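TRNA (guanine-N(1)-)-methyltransferase (Corynebacterium diphtheriae, PDB 7KFF) transfers the methyl group of S-adenosyl-L-methionine to N1 of a tRNA guanine, probably the one just 3' of the anticodon, and belongs to the knotted SPOUT methyltransferases. Local coordinates at residues 75-80 with 170-175; 23-28 with 166-171. One frame throughout, in Å; residues are numbered along the deposited sequence.

Interaction 1: 75-80 with 170-175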
HETATM    1  N   MSE A  75      -6.823 -13.796  17.318  1.00 20.68           N
HETATM    2  CA  MSE A  75      -7.937 -13.084  17.923  1.00 19.86           C
HETATM    3  C   MSE A  75      -8.708 -12.381  16.837  1.00 16.94           C
HETATM    4  O   MSE A  75      -8.131 -11.996  15.826  1.00 18.13           O
HETATM    5  CB  MSE A  75      -7.396 -12.076  18.938  1.00 25.08           C
HETATM    6  CG  MSE A  75      -6.624 -12.741  20.074  1.00 29.10           C
HETATM    7 SE   MSE A  75      -7.665 -13.978  21.171  1.00 36.28          SE
HETATM    8  CE  MSE A  75      -8.402 -12.625  22.432  1.00 43.50           C
ATOM      9  N   VAL A  76      -9.999 -12.208  17.063  1.00 15.25           N
ATOM     10  CA  VAL A  76     -10.916 -11.553  16.141  1.00 15.25           C
ATOM     11  C   VAL A  76     -11.537 -10.374  16.865  1.00 15.15           C
ATOM     12  O   VAL A  76     -11.904 -10.483  18.034  1.00 16.27           O
ATOM     13  CB  VAL A  76     -12.014 -12.545  15.698  1.00 16.64           C
ATOM     14  CG1 VAL A  76     -13.045 -11.881  14.828  1.00 16.78           C
ATOM     15  CG2 VAL A  76     -11.388 -13.738  14.994  1.00 19.42           C
HETATM   16  N   MSE A  77     -11.657  -9.248  16.179  1.00 14.53           N
HETATM   17  CA  MSE A  77     -12.250  -8.095  16.835  1.00 15.47           C
HETATM   18  C   MSE A  77     -13.761  -8.193  16.999  1.00 15.43           C
HETATM   19  O   MSE A  77     -14.462  -8.721  16.126  1.00 15.99           O
HETATM   20  CB  MSE A  77     -11.913  -6.808  16.118  1.00 16.60           C
HETATM   21  CG  MSE A  77     -10.417  -6.541  15.969  1.00 17.57           C
HETATM   22 SE   MSE A  77      -9.858  -4.922  15.133  1.00 21.42          SE
HETATM   23  CE  MSE A  77      -8.930  -4.006  16.547  1.00 20.57           C
ATOM     24  N   LYS A  78     -14.237  -7.642  18.129  1.00 16.34           N
ATOM     25  CA  LYS A  78     -15.554  -7.963  18.661  1.00 16.32           C
ATOM     26  C   LYS A  78     -16.660  -7.148  18.005  1.00 16.05           C
ATOM     27  O   LYS A  78     -16.556  -5.916  17.937  1.00 16.92           O
ATOM     28  CB  LYS A  78     -15.579  -7.620  20.159  1.00 18.58           C
ATOM     29  CG  LYS A  78     -14.772  -8.526  21.060  1.00 22.28           C
ATOM     30  CD  LYS A  78     -14.866  -8.042  22.520  1.00 27.12           C
ATOM     31  CE  LYS A  78     -14.602  -9.130  23.527  1.00 35.62           C
ATOM     32  NZ  LYS A  78     -14.584  -8.610  24.933  1.00 39.45           N
ATOM     33  N   PRO A  79     -17.756  -7.785  17.582  1.00 15.01           N
ATOM     34  CA  PRO A  79     -18.902  -7.012  17.072  1.00 15.82           C
ATOM     35  C   PRO A  79     -19.526  -6.093  18.093  1.00 16.37           C
ATOM     36  O   PRO A  79     -20.024  -5.025  17.718  1.00 16.56           O
ATOM     37  CB  PRO A  79     -19.908  -8.081  16.612  1.00 18.84           C
ATOM     38  CG  PRO A  79     -19.230  -9.334  16.640  1.00 22.69           C
ATOM     39  CD  PRO A  79     -17.958  -9.233  17.447  1.00 16.42           C
ATOM     40  N   THR A  80     -19.539  -6.474  19.373  1.00 16.57           N
ATOM     41  CA  THR A  80     -20.194  -5.647  20.384  1.00 17.03           C
ATOM     42  C   THR A  80     -19.446  -4.342  20.659  1.00 17.48           C
ATOM     43  O   THR A  80     -20.002  -3.444  21.305  1.00 19.76           O
ATOM     44  CB  THR A  80     -20.385  -6.424  21.686  1.00 18.72           C
ATOM     45  OG1 THR A  80     -19.101  -6.892  22.124  1.00 20.36           O
ATOM     46  CG2 THR A  80     -21.354  -7.614  21.493  1.00 20.58           C
ATOM     47  N   GLU A 170      -6.655 -11.190  13.528  1.00 17.21           N
ATOM     48  CA  GLU A 170      -7.228 -11.929  12.404  1.00 18.65           C
ATOM     49  C   GLU A 170      -8.201 -11.089  11.594  1.00 19.54           C
ATOM     50  O   GLU A 170      -8.654 -11.517  10.525  1.00 24.03           O
ATOM     51  CB  GLU A 170      -7.953 -13.172  12.910  1.00 22.55           C
ATOM     52  CG  GLU A 170      -7.040 -14.168  13.605  1.00 28.66           C
ATOM     53  CD  GLU A 170      -5.875 -14.591  12.735  1.00 37.31           C
ATOM     54  OE1 GLU A 170      -4.714 -14.334  13.127  1.00 38.39           O
ATOM     55  OE2 GLU A 170      -6.126 -15.183  11.661  1.00 43.16           O
ATOM     56  N   GLY A 171      -8.525  -9.897  12.082  1.00 17.03           N
ATOM     57  CA  GLY A 171      -9.471  -9.028  11.424  1.00 16.71           C
ATOM     58  C   GLY A 171     -10.711  -8.805  12.257  1.00 15.29           C
ATOM     59  O   GLY A 171     -10.733  -9.067  13.465  1.00 17.25           O
ATOM     60  N   ILE A 172     -11.757  -8.348  11.604  1.00 16.15           N
ATOM     61  CA  ILE A 172     -13.003  -7.958  12.245  1.00 14.87           C
ATOM     62  C   ILE A 172     -14.050  -9.031  11.985  1.00 14.72           C
ATOM     63  O   ILE A 172     -14.176  -9.534  10.865  1.00 15.94           O
ATOM     64  CB  ILE A 172     -13.460  -6.593  11.686  1.00 15.27           C
ATOM     65  CG1 ILE A 172     -12.400  -5.507  11.944  1.00 16.10           C
ATOM     66  CG2 ILE A 172     -14.810  -6.213  12.270  1.00 16.17           C
ATOM     67  CD1 ILE A 172     -12.708  -4.204  11.258  1.00 17.93           C
ATOM     68  N   ASP A 173     -14.814  -9.385  13.015  1.00 14.02           N
ATOM     69  CA  ASP A 173     -15.921 -10.331  12.847  1.00 14.80           C
ATOM     70  C   ASP A 173     -16.755  -9.921  11.638  1.00 13.72           C
ATOM     71  O   ASP A 173     -17.197  -8.773  11.527  1.00 14.13           O
ATOM     72  CB  ASP A 173     -16.789 -10.304  14.112  1.00 15.74           C
ATOM     73  CG  ASP A 173     -17.931 -11.314  14.104  1.00 15.33           C
ATOM     74  OD1 ASP A 173     -18.847 -11.193  13.278  1.00 16.75           O
ATOM     75  OD2 ASP A 173     -17.923 -12.208  14.979  1.00 16.07           O
ATOM     76  N   GLN A 174     -16.986 -10.874  10.734  1.00 14.30           N
ATOM     77  CA  GLN A 174     -17.590 -10.538   9.445  1.00 13.95           C
ATOM     78  C   GLN A 174     -18.995  -9.974   9.589  1.00 13.95           C
ATOM     79  O   GLN A 174     -19.462  -9.233   8.717  1.00 14.68           O
ATOM     80  CB  GLN A 174     -17.582 -11.763   8.533  1.00 14.66           C
ATOM     81  CG  GLN A 174     -17.925 -11.446   7.097  1.00 16.61           C
ATOM     82  CD  GLN A 174     -16.860 -10.617   6.417  1.00 17.29           C
ATOM     83  OE1 GLN A 174     -15.679 -10.728   6.741  1.00 18.49           O
ATOM     84  NE2 GLN A 174     -17.276  -9.785   5.468  1.00 20.53           N
ATOM     85  N   ARG A 175     -19.698 -10.328  10.662  1.00 13.87           N
ATOM     86  CA  ARG A 175     -21.047  -9.801  10.832  1.00 14.53           C
ATOM     87  C   ARG A 175     -21.058  -8.285  10.979  1.00 14.87           C
ATOM     88  O   ARG A 175     -22.057  -7.644  10.646  1.00 15.84           O
ATOM     89  CB  ARG A 175     -21.716 -10.431  12.038  1.00 15.18           C
ATOM     90  CG  ARG A 175     -21.950 -11.913  11.826  1.00 15.41           C
ATOM     91  CD  ARG A 175     -22.402 -12.580  13.130  1.00 16.31           C
ATOM     92  NE  ARG A 175     -21.335 -12.530  14.122  1.00 14.90           N
ATOM     93  CZ  ARG A 175     -21.464 -12.928  15.379  1.00 14.76           C
ATOM     94  NH1 ARG A 175     -22.625 -13.413  15.792  1.00 16.02           N
ATOM     95  NH2 ARG A 175     -20.419 -12.874  16.187  1.00 16.33           N
TER

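Interaction 2: 23-28 with 166-171. With SAH (S-adenosyl-L-homocysteine), chain C.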
ATOM      1  N   THR A  23      -9.800   2.975  15.077  1.00 13.22           N
ATOM      2  CA  THR A  23      -8.552   2.241  15.221  1.00 13.88           C
ATOM      3  C   THR A  23      -8.195   2.081  16.693  1.00 14.78           C
ATOM      4  O   THR A  23      -8.524   2.927  17.523  1.00 15.26           O
ATOM      5  CB  THR A  23      -7.430   3.015  14.490  1.00 15.52           C
ATOM      6  OG1 THR A  23      -6.153   2.459  14.830  1.00 15.25           O
ATOM      7  CG2 THR A  23      -7.422   4.504  14.903  1.00 16.34           C
ATOM      8  N   ILE A  24      -7.448   1.019  17.006  1.00 14.19           N
ATOM      9  CA  ILE A  24      -6.843   0.932  18.339  1.00 15.09           C
ATOM     10  C   ILE A  24      -5.482   1.633  18.432  1.00 15.04           C
ATOM     11  O   ILE A  24      -4.896   1.681  19.524  1.00 16.74           O
ATOM     12  CB  ILE A  24      -6.746  -0.517  18.869  1.00 15.59           C
ATOM     13  CG1 ILE A  24      -5.876  -1.379  17.966  1.00 17.07           C
ATOM     14  CG2 ILE A  24      -8.144  -1.094  19.094  1.00 17.02           C
ATOM     15  CD1 ILE A  24      -5.469  -2.694  18.594  1.00 17.51           C
ATOM     16  N   PHE A  25      -4.977   2.197  17.335  1.00 13.95           N
ATOM     17  CA  PHE A  25      -3.722   2.955  17.319  1.00 13.95           C
ATOM     18  C   PHE A  25      -3.947   4.302  16.643  1.00 13.94           C
ATOM     19  O   PHE A  25      -3.434   4.558  15.537  1.00 14.05           O
ATOM     20  CB  PHE A  25      -2.610   2.195  16.588  1.00 14.89           C
ATOM     21  CG  PHE A  25      -2.206   0.923  17.271  1.00 15.02           C
ATOM     22  CD1 PHE A  25      -1.502   0.965  18.456  1.00 16.01           C
ATOM     23  CD2 PHE A  25      -2.536  -0.309  16.732  1.00 16.55           C
ATOM     24  CE1 PHE A  25      -1.134  -0.203  19.096  1.00 16.55           C
ATOM     25  CE2 PHE A  25      -2.152  -1.493  17.355  1.00 17.56           C
ATOM     26  CZ  PHE A  25      -1.457  -1.424  18.562  1.00 17.58           C
ATOM     27  N   PRO A  26      -4.658   5.217  17.312  1.00 15.32           N
ATOM     28  CA  PRO A  26      -4.882   6.538  16.696  1.00 15.47           C
ATOM     29  C   PRO A  26      -3.615   7.238  16.227  1.00 15.36           C
ATOM     30  O   PRO A  26      -3.636   7.955  15.219  1.00 14.63           O
ATOM     31  CB  PRO A  26      -5.566   7.344  17.806  1.00 16.90           C
ATOM     32  CG  PRO A  26      -6.068   6.356  18.768  1.00 19.35           C
ATOM     33  CD  PRO A  26      -5.348   5.064  18.606  1.00 16.45           C
ATOM     34  N   GLU A  27      -2.515   7.077  16.970  1.00 15.17           N
ATOM     35  CA  GLU A  27      -1.258   7.735  16.638  1.00 15.47           C
ATOM     36  C   GLU A  27      -0.735   7.314  15.268  1.00 14.10           C
ATOM     37  O   GLU A  27       0.027   8.068  14.636  1.00 14.77           O
ATOM     38  CB  GLU A  27      -0.237   7.433  17.745  1.00 17.88           C
ATOM     39  CG  GLU A  27       0.109   5.936  17.974  1.00 19.30           C
ATOM     40  CD  GLU A  27      -0.810   5.166  18.943  1.00 21.51           C
ATOM     41  OE1 GLU A  27      -1.968   5.563  19.182  1.00 21.37           O
ATOM     42  OE2 GLU A  27      -0.341   4.142  19.483  1.00 24.24           O
ATOM     43  N   TYR A  28      -1.108   6.125  14.792  1.00 13.89           N
ATOM     44  CA  TYR A  28      -0.636   5.662  13.491  1.00 13.32           C
ATOM     45  C   TYR A  28      -1.122   6.597  12.389  1.00 13.92           C
ATOM     46  O   TYR A  28      -0.510   6.678  11.319  1.00 14.81           O
ATOM     47  CB  TYR A  28      -1.112   4.232  13.255  1.00 13.73           C
ATOM     48  CG  TYR A  28      -0.197   3.419  12.340  1.00 14.11           C
ATOM     49  CD1 TYR A  28      -0.106   3.702  10.977  1.00 14.57           C
ATOM     50  CD2 TYR A  28       0.544   2.363  12.830  1.00 15.15           C
ATOM     51  CE1 TYR A  28       0.725   2.956  10.140  1.00 15.01           C
ATOM     52  CE2 TYR A  28       1.359   1.611  11.991  1.00 15.91           C
ATOM     53  CZ  TYR A  28       1.440   1.912  10.655  1.00 14.61           C
ATOM     54  OH  TYR A  28       2.263   1.160   9.819  1.00 16.86           O
ATOM     55  N   CYS A 166     -10.383  -0.052  10.865  1.00 13.30           N
ATOM     56  CA  CYS A 166      -9.047  -0.636  10.820  1.00 13.26           C
ATOM     57  C   CYS A 166      -8.955  -1.937  11.597  1.00 13.43           C
ATOM     58  O   CYS A 166      -9.087  -1.945  12.821  1.00 15.06           O
ATOM     59  CB  CYS A 166      -7.995   0.319  11.367  1.00 14.75           C
ATOM     60  SG  CYS A 166      -7.903   1.882  10.497  1.00 15.94           S
ATOM     61  N   GLY A 167      -8.666  -3.036  10.894  1.00 14.17           N
ATOM     62  CA  GLY A 167      -8.488  -4.305  11.554  1.00 14.80           C
ATOM     63  C   GLY A 167      -7.073  -4.523  12.062  1.00 14.95           C
ATOM     64  O   GLY A 167      -6.110  -3.914  11.586  1.00 14.99           O
ATOM     65  N   ARG A 168      -6.980  -5.406  13.045  1.00 15.09           N
ATOM     66  CA  ARG A 168      -5.746  -5.949  13.580  1.00 15.16           C
ATOM     67  C   ARG A 168      -6.019  -7.432  13.842  1.00 14.87           C
ATOM     68  O   ARG A 168      -7.173  -7.880  13.796  1.00 16.45           O
ATOM     69  CB  ARG A 168      -5.385  -5.236  14.892  1.00 16.63           C
ATOM     70  CG  ARG A 168      -4.914  -3.794  14.719  1.00 17.53           C
ATOM     71  CD  ARG A 168      -3.428  -3.717  14.536  1.00 17.77           C
ATOM     72  NE  ARG A 168      -2.969  -2.487  13.905  1.00 15.96           N
ATOM     73  CZ  ARG A 168      -1.689  -2.186  13.720  1.00 15.50           C
ATOM     74  NH1 ARG A 168      -0.731  -2.947  14.223  1.00 16.37           N
ATOM     75  NH2 ARG A 168      -1.353  -1.111  13.037  1.00 16.12           N
ATOM     76  N   TYR A 169      -4.952  -8.186  14.120  1.00 16.93           N
ATOM     77  CA  TYR A 169      -5.074  -9.587  14.519  1.00 16.96           C
ATOM     78  C   TYR A 169      -5.622 -10.370  13.324  1.00 17.41           C
ATOM     79  O   TYR A 169      -5.086 -10.263  12.220  1.00 18.44           O
ATOM     80  CB  TYR A 169      -5.875  -9.704  15.816  1.00 18.93           C
ATOM     81  CG  TYR A 169      -5.450  -8.665  16.835  1.00 20.80           C
ATOM     82  CD1 TYR A 169      -4.098  -8.411  17.102  1.00 21.77           C
ATOM     83  CD2 TYR A 169      -6.401  -7.905  17.495  1.00 21.53           C
ATOM     84  CE1 TYR A 169      -3.722  -7.442  18.030  1.00 23.61           C
ATOM     85  CE2 TYR A 169      -6.038  -6.958  18.434  1.00 22.86           C
ATOM     86  CZ  TYR A 169      -4.698  -6.721  18.686  1.00 23.93           C
ATOM     87  OH  TYR A 169      -4.328  -5.768  19.598  1.00 27.19           O
ATOM     88  N   GLU A 170      -6.655 -11.190  13.528  1.00 17.21           N
ATOM     89  CA  GLU A 170      -7.228 -11.929  12.404  1.00 18.65           C
ATOM     90  C   GLU A 170      -8.201 -11.089  11.594  1.00 19.54           C
ATOM     91  O   GLU A 170      -8.654 -11.517  10.525  1.00 24.03           O
ATOM     92  CB  GLU A 170      -7.953 -13.172  12.910  1.00 22.55           C
ATOM     93  CG  GLU A 170      -7.040 -14.168  13.605  1.00 28.66           C
ATOM     94  CD  GLU A 170      -5.875 -14.591  12.735  1.00 37.31           C
ATOM     95  OE1 GLU A 170      -4.714 -14.334  13.127  1.00 38.39           O
ATOM     96  OE2 GLU A 170      -6.126 -15.183  11.661  1.00 43.16           O
ATOM     97  N   GLY A 171      -8.525  -9.897  12.082  1.00 17.03           N
ATOM     98  CA  GLY A 171      -9.471  -9.028  11.424  1.00 16.71           C
ATOM     99  C   GLY A 171     -10.711  -8.805  12.257  1.00 15.29           C
ATOM    100  O   GLY A 171     -10.733  -9.067  13.465  1.00 17.25           O
TER
HETATM  101  N   SAH C 302      -5.186 -13.782   8.742  1.00 47.70           N
HETATM  102  CA  SAH C 302      -5.440 -12.633   7.897  1.00 44.24           C
HETATM  103  CB  SAH C 302      -4.506 -11.537   8.359  1.00 38.65           C
HETATM  104  CG  SAH C 302      -5.183 -10.275   8.862  1.00 29.01           C
HETATM  105  SD  SAH C 302      -3.875  -9.065   8.832  1.00 21.49           S
HETATM  106  C   SAH C 302      -5.193 -12.878   6.419  1.00 47.02           C
HETATM  107  O   SAH C 302      -4.077 -13.183   6.004  1.00 49.05           O
HETATM  108  OXT SAH C 302      -6.107 -12.746   5.606  1.00 45.28           O
HETATM  109  C5' SAH C 302      -4.608  -7.895   9.968  1.00 18.08           C
HETATM  110  C4' SAH C 302      -5.275  -6.709   9.301  1.00 15.41           C
HETATM  111  O4' SAH C 302      -4.335  -5.948   8.544  1.00 13.82           O
HETATM  112  C3' SAH C 302      -6.423  -7.002   8.323  1.00 15.41           C
HETATM  113  O3' SAH C 302      -7.589  -7.332   8.988  1.00 19.11           O
HETATM  114  C2' SAH C 302      -6.474  -5.687   7.546  1.00 13.71           C
HETATM  115  O2' SAH C 302      -7.116  -4.679   8.288  1.00 15.64           O
HETATM  116  C1' SAH C 302      -5.002  -5.346   7.448  1.00 13.33           C
HETATM  117  N9  SAH C 302      -4.382  -5.854   6.211  1.00 12.18           N
HETATM  118  C8  SAH C 302      -3.446  -6.858   6.094  1.00 12.50           C
HETATM  119  N7  SAH C 302      -3.074  -6.968   4.806  1.00 12.86           N
HETATM  120  C5  SAH C 302      -3.784  -6.053   4.089  1.00 12.10           C
HETATM  121  C6  SAH C 302      -3.819  -5.726   2.741  1.00 11.59           C
HETATM  122  N6  SAH C 302      -3.082  -6.347   1.797  1.00 13.12           N
HETATM  123  N1  SAH C 302      -4.664  -4.717   2.338  1.00 12.06           N
HETATM  124  C2  SAH C 302      -5.435  -4.045   3.255  1.00 11.82           C
HETATM  125  N3  SAH C 302      -5.402  -4.347   4.584  1.00 12.35           N
HETATM  126  C4  SAH C 302      -4.589  -5.338   4.973  1.00 12.69           C
HETATM  127  O   HOH W   1      -7.335  -1.003  14.848  1.00 16.09           O

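Interaction 1: 75-80 with 170-175
A single parallel beta bridge, M77 with I172, lays strand 76-77 along the loop that lines the S-adenosyl-L-homocysteine pocket and leads into helix 174-180. M77 N to G171 O, at 2.9 Å and nearly straight (179° at the hydrogen), and D173 N to M77 O make the bridge. E170 N to M75 O extends the pairing on one side. The side chains of V76 and E170 cross at about a right angle, CG2 against CB, while V76 CG1 rests 3.6 Å from D173 N. The selenium of the selenomethionine M77 meets I172 CG1 at 4.1 Å. Farther on, the ring of P79 sets its CG 3.5 Å from D173 CG. With its carboxylate anti to the backbone N (chi1 -176°), D173 caps helix 174-180 by taking R175 N on OD1. R175 returns side-on in a two-nitrogen salt bridge, NE to OD1 and NH2 to OD2, both on the syn side, the NH2 bond tilted 33° from the carboxylate plane. T240 N of the second subunit also donates to OD2, and R175 NH1 reaches P242 O and L248 O there. The cap carboxylate therefore has four donors, which together fix its rotation, and its negative charge probably offsets both the guanidinium and the helix N-terminus.

Interaction 2: 23-28 with 166-171
One face of the R168 guanidinium carries F25, whose CD2 sits 3.6 Å above the plane, over its centre. The planes are 64° apart, and R168 NE lies at the ring's edge near its plane, so the phenyl turns an edge onto the cation's face rather than stacking flat. At the edge of the guanidinium, in its plane, comes CE2 of Y28, 4.0 Å from R168 NH2; that ring is tilted 61° to the guanidinium. R168 also lays its CB over one face of the neighbouring Y169 ring, 3.8 Å above the plane. A bend at chi2 (-90°) swings the rest of the R168 chain toward F25 and Y28, and NE makes a salt bridge with E200 of helix 200-211.

I24 meets Y169 tip to tip, CD1 3.4 Å from the hydroxyl OH, and the same methyl touches R168 CG. Both segments follow the C-terminal ends of the neighbouring parallel strands 17-23 and 161-165; of the two, it is 166-171 that lines the S-adenosyl-L-homocysteine pocket, as the knot loops do in the SPOUT fold. R168 to G171 form a type II' turn, closed by G171 N to R168 O, and Y169 O lies 3.3 Å from C5' of S-adenosyl-L-homocysteine. At the strand ends T23 CB packs on C166 CB, and an ST turn brings F25 N onto T23 OG1, which E200 OE2 also engages. A water bridges the backbones, accepting from I24 N and donating to C166 O at 2.8 Å.

The two contacts lie about 12 Å apart, centre to centre, and both end on the connection from strand 161-165 into helix 174-180, sharing E170 and G171. Along the chain 23-28 comes first, then 75-80, then 166-175: two earlier parts thus meet successive parts of one connection. Strands 17-23 and 161-165 are adjacent in the six-stranded parallel sheet, whereas 76-77 pairs with 65-66 in a separate antiparallel one. M77 joins the contacts, its selenium 3.6 Å from R168 N. E170 OE1 bonds H224 of the second subunit, and OE2 weakly bonds the amine of the bound S-adenosyl-L-homocysteine. S228 and D227 of the second subunit bond this ligand directly, so the subunits share the pocket.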